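PDB 3KG7: CurH from Lyngbya majuscula, which probably catalyses water elimination from a beta-hydroxyacyl intermediate, as the dehydratase domain of the CurH module in curacin polyketide synthase. Local coordinates for residues C[238-250]-C[264-276]. Numbering follows the deposited sequence.
Sequences HPTPSRFYAYVEE and DIQLLDETGQAFG
Phe-275 and His-238 both hold CG between the backbone N and the carbonyl carbon (chi1 69° and 53°), and this brings the two rings alongside each other. They lie nearly parallel but slid apart, so they barely overlap. His-238 NE2 instead comes 3.4 Å from Phe-275 CB. The imidazole is steadied by its own chain: His-238 ND1 donates to Pro-239 O at 3.1 Å, close to the ring plane. An alanine in place of His-238 would probably leave Phe-275 CB without this neighbour and Pro-239 O without its imidazole donor. Farther out on the phenyl ring, Phe-275 CZ meets Pro-241 CD at 3.7 Å and packs less closely on Phe-244 CB. Residues 238-241 thus run past the Phe-275 side chain, with His-238, Thr-240 and Pro-241 in contact.

Beyond this loop, strand 243-248 runs antiparallel to strand 264-268. Tyr-245 pairs with Leu-268 and Tyr-247 with Gln-266, each through two backbone hydrogen bonds. Ala-246 and Leu-267 form the non-hydrogen-bonded pair between them. On the face of Tyr-245, Tyr-247 and Leu-268, the Leu-268 CD1 methyl sits 3.4 Å from Tyr-247 CB. Helix 138-144 touches both tyrosines. On the other face, Ala-246 CB meets Ile-265 CG2 at 3.8 Å. Where the second strand ends, Asp-269 OD2 accepts a hydrogen bond from the backbone N of Gln-273 at 3.0 Å, from above the carboxylate plane, with weaker bonds from Thr-271 and Gly-272. This ties down the turn into strand 274-286. Strand 181-186 pairs with the other edge of strand 243-248. Phe-275 and Gly-276 both face Leu-267 in a classic beta bulge, and the whole is an antiparallel hairpin with its next strand, part of the double hotdog fold of polyketide synthase dehydratases.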
loop_
_atom_site.group_PDB
_atom_site.type_symbol
_atom_site.label_atom_id
_atom_site.label_comp_id
_atom_site.label_asym_id
_atom_site.label_seq_id
_atom_site.Cartn_x
_atom_site.Cartn_y
_atom_site.Cartn_z
ATOM N N HIS C 238 28.310 5.827 -2.254
ATOM C CA HIS C 238 28.269 4.806 -1.202
ATOM C C HIS C 238 27.864 5.413 0.143
ATOM O O HIS C 238 27.763 6.632 0.256
ATOM C CB HIS C 238 29.597 4.028 -1.108
ATOM C CG HIS C 238 30.809 4.894 -0.967
ATOM N ND1 HIS C 238 31.144 5.516 0.215
ATOM C CD2 HIS C 238 31.776 5.225 -1.855
ATOM C CE1 HIS C 238 32.260 6.204 0.046
ATOM N NE2 HIS C 238 32.664 6.042 -1.201
ATOM N N PRO C 239 27.611 4.566 1.161
ATOM C CA PRO C 239 27.191 5.088 2.451
ATOM C C PRO C 239 28.231 6.030 3.039
ATOM O O PRO C 239 29.430 5.857 2.790
ATOM C CB PRO C 239 27.087 3.833 3.317
ATOM C CG PRO C 239 26.885 2.734 2.365
ATOM C CD PRO C 239 27.701 3.096 1.181
ATOM N N THR C 240 27.776 7.016 3.810
ATOM C CA THR C 240 28.691 7.934 4.493
ATOM C C THR C 240 29.535 7.190 5.525
ATOM O O THR C 240 29.023 6.333 6.245
ATOM C CB THR C 240 27.955 9.095 5.200
ATOM O OG1 THR C 240 27.128 8.571 6.237
ATOM C CG2 THR C 240 27.090 9.848 4.228
ATOM N N PRO C 241 30.838 7.513 5.595
ATOM C CA PRO C 241 31.679 6.994 6.663
ATOM C C PRO C 241 31.336 7.692 7.979
ATOM O O PRO C 241 30.559 8.657 7.979
ATOM C CB PRO C 241 33.092 7.382 6.218
ATOM C CG PRO C 241 32.961 7.857 4.809
ATOM C CD PRO C 241 31.595 8.386 4.687
ATOM N N SER C 242 31.912 7.214 9.082
ATOM C CA SER C 242 31.635 7.766 10.414
ATOM C C SER C 242 32.034 9.236 10.511
ATOM O O SER C 242 31.462 9.995 11.298
ATOM C CB SER C 242 32.351 6.943 11.488
ATOM O OG SER C 242 33.715 6.752 11.149
ATOM N N ARG C 243 33.012 9.617 9.693
ATOM C CA ARG C 243 33.487 10.992 9.598
ATOM C C ARG C 243 33.783 11.358 8.137
ATOM O O ARG C 243 34.460 10.612 7.426
ATOM C CB ARG C 243 34.732 11.161 10.480
ATOM C CG ARG C 243 35.540 12.429 10.247
ATOM C CD ARG C 243 36.818 12.425 11.070
ATOM N NE ARG C 243 36.544 12.616 12.493
ATOM C CZ ARG C 243 37.474 12.839 13.418
ATOM N NH1 ARG C 243 38.756 12.901 13.082
ATOM N NH2 ARG C 243 37.118 13.007 14.685
ATOM N N PHE C 244 33.261 12.503 7.702
ATOM C CA PHE C 244 33.454 12.993 6.334
ATOM C C PHE C 244 33.368 14.517 6.279
ATOM O O PHE C 244 33.174 15.170 7.307
ATOM C CB PHE C 244 32.436 12.369 5.379
ATOM C CG PHE C 244 31.006 12.726 5.691
ATOM C CD1 PHE C 244 30.363 13.744 4.994
ATOM C CD2 PHE C 244 30.294 12.036 6.676
ATOM C CE1 PHE C 244 29.032 14.077 5.276
ATOM C CE2 PHE C 244 28.965 12.363 6.963
ATOM C CZ PHE C 244 28.336 13.385 6.259
ATOM N N TYR C 245 33.498 15.072 5.077
ATOM C CA TYR C 245 33.557 16.518 4.891
ATOM C C TYR C 245 32.525 17.037 3.884
ATOM O O TYR C 245 32.123 16.323 2.958
ATOM C CB TYR C 245 34.972 16.935 4.463
ATOM C CG TYR C 245 36.052 16.574 5.466
ATOM C CD1 TYR C 245 36.415 17.462 6.481
ATOM C CD2 TYR C 245 36.714 15.342 5.400
ATOM C CE1 TYR C 245 37.398 17.136 7.404
ATOM C CE2 TYR C 245 37.703 15.005 6.322
ATOM C CZ TYR C 245 38.035 15.908 7.321
ATOM O OH TYR C 245 39.010 15.588 8.234
ATOM N N ALA C 246 32.099 18.281 4.080
ATOM C CA ALA C 246 31.255 18.976 3.114
ATOM C C ALA C 246 32.028 20.179 2.600
ATOM O O ALA C 246 32.446 21.034 3.384
ATOM C CB ALA C 246 29.945 19.403 3.749
ATOM N N TYR C 247 32.208 20.240 1.283
ATOM C CA TYR C 247 33.103 21.201 0.646
ATOM C C TYR C 247 32.334 22.073 -0.350
ATOM O O TYR C 247 31.704 21.561 -1.273
ATOM C CB TYR C 247 34.233 20.419 -0.045
ATOM C CG TYR C 247 35.375 21.229 -0.611
ATOM C CD1 TYR C 247 35.998 22.230 0.138
ATOM C CD2 TYR C 247 35.865 20.967 -1.894
ATOM C CE1 TYR C 247 37.061 22.969 -0.384
ATOM C CE2 TYR C 247 36.938 21.701 -2.426
ATOM C CZ TYR C 247 37.522 22.696 -1.664
ATOM O OH TYR C 247 38.565 23.426 -2.174
ATOM N N VAL C 248 32.369 23.386 -0.146
ATOM C CA VAL C 248 31.726 24.328 -1.067
ATOM C C VAL C 248 32.805 25.145 -1.775
ATOM O O VAL C 248 33.620 25.800 -1.124
ATOM C CB VAL C 248 30.704 25.246 -0.339
ATOM C CG1 VAL C 248 30.007 26.188 -1.320
ATOM C CG2 VAL C 248 29.677 24.411 0.409
ATOM N N GLU C 249 32.808 25.093 -3.106
ATOM C CA GLU C 249 33.894 25.671 -3.910
ATOM C C GLU C 249 33.669 27.123 -4.333
ATOM O O GLU C 249 34.634 27.856 -4.551
ATOM C CB GLU C 249 34.181 24.796 -5.134
ATOM C CG GLU C 249 34.891 23.491 -4.797
ATOM C CD GLU C 249 34.723 22.422 -5.869
ATOM O OE1 GLU C 249 35.170 22.635 -7.017
ATOM O OE2 GLU C 249 34.154 21.354 -5.561
ATOM N N GLU C 250 32.411 27.538 -4.461
ATOM C CA GLU C 250 32.098 28.934 -4.798
ATOM C C GLU C 250 30.964 29.511 -3.942
ATOM O O GLU C 250 30.100 28.761 -3.483
ATOM C CB GLU C 250 31.845 29.123 -6.307
ATOM C CG GLU C 250 30.959 28.082 -6.982
ATOM C CD GLU C 250 30.852 28.298 -8.487
ATOM O OE1 GLU C 250 30.312 29.341 -8.910
ATOM O OE2 GLU C 250 31.302 27.419 -9.251
ATOM N N ASP C 264 26.336 24.736 -4.163
ATOM C CA ASP C 264 26.764 23.357 -4.412
ATOM C C ASP C 264 27.597 22.822 -3.260
ATOM O O ASP C 264 28.370 23.561 -2.647
ATOM C CB ASP C 264 27.587 23.289 -5.700
ATOM C CG ASP C 264 26.815 23.770 -6.896
ATOM O OD1 ASP C 264 25.638 23.372 -7.041
ATOM O OD2 ASP C 264 27.380 24.560 -7.681
ATOM N N ILE C 265 27.446 21.536 -2.968
ATOM C CA ILE C 265 28.223 20.917 -1.904
ATOM C C ILE C 265 28.817 19.608 -2.383
ATOM O O ILE C 265 28.109 18.756 -2.927
ATOM C CB ILE C 265 27.376 20.659 -0.626
ATOM C CG1 ILE C 265 26.795 21.966 -0.078
ATOM C CG2 ILE C 265 28.223 19.993 0.453
ATOM C CD1 ILE C 265 25.355 21.874 0.282
ATOM N N GLN C 266 30.121 19.455 -2.176
ATOM C CA GLN C 266 30.816 18.202 -2.463
ATOM C C GLN C 266 31.015 17.415 -1.173
ATOM O O GLN C 266 31.507 17.947 -0.178
ATOM C CB GLN C 266 32.173 18.453 -3.128
ATOM C CG GLN C 266 32.203 19.598 -4.144
ATOM C CD GLN C 266 31.423 19.318 -5.429
ATOM O OE1 GLN C 266 31.076 20.248 -6.161
ATOM N NE2 GLN C 266 31.151 18.044 -5.707
ATOM N N LEU C 267 30.618 16.148 -1.190
ATOM C CA LEU C 267 30.852 15.265 -0.054
ATOM C C LEU C 267 32.176 14.531 -0.243
ATOM O O LEU C 267 32.369 13.831 -1.243
ATOM C CB LEU C 267 29.697 14.276 0.129
ATOM C CG LEU C 267 28.414 14.774 0.803
ATOM C CD1 LEU C 267 27.579 15.657 -0.122
ATOM C CD2 LEU C 267 27.593 13.582 1.298
ATOM N N LEU C 268 33.087 14.721 0.710
ATOM C CA LEU C 268 34.426 14.132 0.662
ATOM C C LEU C 268 34.641 13.203 1.847
ATOM O O LEU C 268 34.299 13.555 2.975
ATOM C CB LEU C 268 35.494 15.226 0.697
ATOM C CG LEU C 268 35.493 16.360 -0.333
ATOM C CD1 LEU C 268 36.151 17.577 0.267
ATOM C CD2 LEU C 268 36.198 15.956 -1.615
ATOM N N ASP C 269 35.216 12.024 1.595
ATOM C CA ASP C 269 35.486 11.052 2.668
ATOM C C ASP C 269 36.704 11.425 3.541
ATOM O O ASP C 269 37.232 12.543 3.443
ATOM C CB ASP C 269 35.573 9.604 2.127
ATOM C CG ASP C 269 36.731 9.384 1.138
ATOM O OD1 ASP C 269 36.595 8.494 0.270
ATOM O OD2 ASP C 269 37.776 10.062 1.225
ATOM N N GLU C 270 37.131 10.487 4.390
ATOM C CA GLU C 270 38.257 10.675 5.320
ATOM C C GLU C 270 39.561 11.085 4.624
ATOM O O GLU C 270 40.329 11.895 5.157
ATOM C CB GLU C 270 38.489 9.392 6.136
ATOM C CG GLU C 270 39.324 9.572 7.422
ATOM C CD GLU C 270 38.490 9.958 8.648
ATOM O OE1 GLU C 270 37.330 9.492 8.758
ATOM O OE2 GLU C 270 38.998 10.715 9.511
ATOM N N THR C 271 39.803 10.511 3.444
ATOM C CA THR C 271 41.020 10.778 2.664
ATOM C C THR C 271 40.918 12.094 1.893
ATOM O O THR C 271 41.930 12.713 1.571
ATOM C CB THR C 271 41.356 9.609 1.689
ATOM O OG1 THR C 271 41.624 8.418 2.438
ATOM C CG2 THR C 271 42.578 9.923 0.829
ATOM N N GLY C 272 39.692 12.524 1.617
ATOM C CA GLY C 272 39.459 13.722 0.822
ATOM C C GLY C 272 38.936 13.383 -0.562
ATOM O O GLY C 272 38.859 14.255 -1.428
ATOM N N GLN C 273 38.581 12.115 -0.770
ATOM C CA GLN C 273 37.971 11.662 -2.019
ATOM C C GLN C 273 36.481 11.938 -2.056
ATOM O O GLN C 273 35.775 11.665 -1.086
ATOM C CB GLN C 273 38.214 10.172 -2.225
ATOM C CG GLN C 273 39.581 9.878 -2.815
ATOM C CD GLN C 273 39.868 8.400 -2.928
ATOM O OE1 GLN C 273 38.999 7.561 -2.660
ATOM N NE2 GLN C 273 41.097 8.069 -3.323
ATOM N N ALA C 274 36.007 12.482 -3.176
ATOM C CA ALA C 274 34.584 12.768 -3.350
ATOM C C ALA C 274 33.787 11.468 -3.488
ATOM O O ALA C 274 34.249 10.516 -4.110
ATOM C CB ALA C 274 34.357 13.675 -4.554
ATOM N N PHE C 275 32.605 11.428 -2.883
ATOM C CA PHE C 275 31.744 10.246 -2.962
ATOM C C PHE C 275 30.261 10.611 -3.075
ATOM O O PHE C 275 29.401 9.736 -3.182
ATOM C CB PHE C 275 32.008 9.298 -1.782
ATOM C CG PHE C 275 31.559 9.837 -0.456
ATOM C CD1 PHE C 275 32.264 10.867 0.173
ATOM C CD2 PHE C 275 30.432 9.313 0.170
ATOM C CE1 PHE C 275 31.851 11.374 1.396
ATOM C CE2 PHE C 275 30.007 9.814 1.397
ATOM C CZ PHE C 275 30.721 10.847 2.015
ATOM N N GLY C 276 29.970 11.906 -3.059
ATOM C CA GLY C 276 28.617 12.394 -3.271
ATOM C C GLY C 276 28.607 13.891 -3.483
ATOM O O GLY C 276 29.579 14.576 -3.151
#